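Side-chain contact in DNA-binding protein HU (Anabaena sp., PDB 1P71), which binds and bends DNA as a histone-like homodimer, wrapping it to protect it from denaturation, and is essential for heterocyst differentiation: residues C[9-14]-C[19-24]. Sequence-based numbering, arbitrary orientation.
Sequences AVAEKA and KQADAV
The methyl of Ala21 sits above the Ala11 N end of the flat backbone peptide joining Val10 to Ala11, displaced outward past the nitrogen toward its N-H side: CB stands 3.9 Å from Ala11 N, about 28° off the perpendicular to the peptide plane. Two side-chain carbons flank the same methyl. Val10 CG1 approaches to 3.9 Å from Ala21 CB, and Ala11 CB lies 4.1 Å from Ala21 CB; seen from the Ala21 methyl the two are about 90° apart, so a single carbon rests in the notch between them. Val10 presents CG1 because this branch is anti to its backbone N (chi1 172°), whereas Val10 CG2, anti to the carbonyl carbon, stays 5.4 Å from Ala21 CB. Small alanines on both helices are consistent with the close approach, Ala11 CA to Ala21 CA 5.3 Å. No hydrogen bond crosses; the contact is apolar, small and largely buried. It joins helix 3-14 to the first turns of helix 18-37 across the short connection between them, within the helical hairpin of the HU fold. Ala21 and Asp22 also touch Val7, one turn earlier on helix 3-14. Beyond the hairpin, Val10 packs on Val24 of the second subunit and Val24 on that subunit's Val10, tying the pair into the dimeric helical body, its nearest atom about 25 Å from the bound DNA.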
loop_
_atom_site.group_PDB
_atom_site.type_symbol
_atom_site.label_atom_id
_atom_site.label_comp_id
_atom_site.label_asym_id
_atom_site.label_seq_id
_atom_site.Cartn_x
_atom_site.Cartn_y
_atom_site.Cartn_z
ATOM N N ALA C 9 10.862 -14.053 6.199
ATOM C CA ALA C 9 9.741 -14.859 5.721
ATOM C C ALA C 9 9.799 -15.087 4.212
ATOM O O ALA C 9 9.493 -16.189 3.733
ATOM C CB ALA C 9 8.412 -14.190 6.109
ATOM N N VAL C 10 10.203 -14.041 3.478
ATOM C CA VAL C 10 10.284 -14.098 2.016
ATOM C C VAL C 10 11.413 -15.026 1.555
ATOM O O VAL C 10 11.201 -15.939 0.741
ATOM C CB VAL C 10 10.463 -12.690 1.413
ATOM C CG1 VAL C 10 10.743 -12.772 -0.072
ATOM C CG2 VAL C 10 9.217 -11.851 1.668
ATOM N N ALA C 11 12.608 -14.791 2.092
ATOM C CA ALA C 11 13.773 -15.619 1.789
ATOM C C ALA C 11 13.415 -17.089 1.963
ATOM O O ALA C 11 13.782 -17.919 1.148
ATOM C CB ALA C 11 14.928 -15.238 2.687
ATOM N N GLU C 12 12.663 -17.385 3.020
ATOM C CA GLU C 12 12.161 -18.729 3.291
ATOM C C GLU C 12 11.124 -19.217 2.263
ATOM O O GLU C 12 11.203 -20.360 1.792
ATOM C CB GLU C 12 11.578 -18.793 4.708
ATOM N N LYS C 13 10.158 -18.357 1.931
ATOM C CA LYS C 13 9.065 -18.704 1.011
ATOM C C LYS C 13 9.483 -18.831 -0.449
ATOM O O LYS C 13 8.955 -19.673 -1.180
ATOM C CB LYS C 13 7.939 -17.673 1.103
ATOM C CG LYS C 13 7.047 -17.825 2.317
ATOM N N ALA C 14 10.436 -17.997 -0.861
ATOM C CA ALA C 14 10.910 -17.947 -2.252
ATOM C C ALA C 14 12.220 -18.698 -2.478
ATOM O O ALA C 14 12.682 -18.828 -3.621
ATOM C CB ALA C 14 11.054 -16.492 -2.700
ATOM N N LYS C 19 19.868 -11.715 2.059
ATOM C CA LYS C 19 20.360 -10.566 1.287
ATOM C C LYS C 19 19.465 -10.283 0.028
ATOM O O LYS C 19 19.047 -9.125 -0.245
ATOM C CB LYS C 19 21.846 -10.768 0.889
ATOM N N GLN C 20 19.167 -11.346 -0.722
ATOM C CA GLN C 20 18.515 -11.240 -2.030
ATOM C C GLN C 20 17.081 -10.847 -1.865
ATOM O O GLN C 20 16.550 -10.050 -2.651
ATOM C CB GLN C 20 18.564 -12.567 -2.786
ATOM C CG GLN C 20 19.924 -12.876 -3.448
ATOM C CD GLN C 20 19.893 -14.283 -4.032
ATOM O OE1 GLN C 20 20.959 -14.550 -4.894
ATOM N NE2 GLN C 20 18.702 -15.213 -3.553
ATOM N N ALA C 21 16.421 -11.423 -0.851
ATOM C CA ALA C 21 15.061 -11.014 -0.569
ATOM C C ALA C 21 15.124 -9.540 -0.230
ATOM O O ALA C 21 14.344 -8.727 -0.782
ATOM C CB ALA C 21 14.486 -11.770 0.590
ATOM N N ASP C 22 16.084 -9.164 0.620
ATOM C CA ASP C 22 16.254 -7.738 0.950
ATOM C C ASP C 22 16.586 -6.886 -0.282
ATOM O O ASP C 22 16.025 -5.806 -0.458
ATOM C CB ASP C 22 17.318 -7.538 2.031
ATOM C CG ASP C 22 17.640 -6.075 2.258
ATOM O OD1 ASP C 22 18.749 -5.631 1.873
ATOM O OD2 ASP C 22 16.823 -5.287 2.782
ATOM N N ALA C 23 17.498 -7.379 -1.118
ATOM C CA ALA C 23 17.882 -6.700 -2.351
ATOM C C ALA C 23 16.673 -6.473 -3.266
ATOM O O ALA C 23 16.392 -5.339 -3.685
ATOM C CB ALA C 23 18.974 -7.500 -3.073
ATOM N N VAL C 24 15.948 -7.553 -3.557
ATOM C CA VAL C 24 14.802 -7.473 -4.458
ATOM C C VAL C 24 13.652 -6.660 -3.831
ATOM O O VAL C 24 13.008 -5.850 -4.504
ATOM C CB VAL C 24 14.327 -8.891 -4.897
ATOM C CG1 VAL C 24 13.049 -8.810 -5.743
ATOM C CG2 VAL C 24 15.428 -9.625 -5.653
#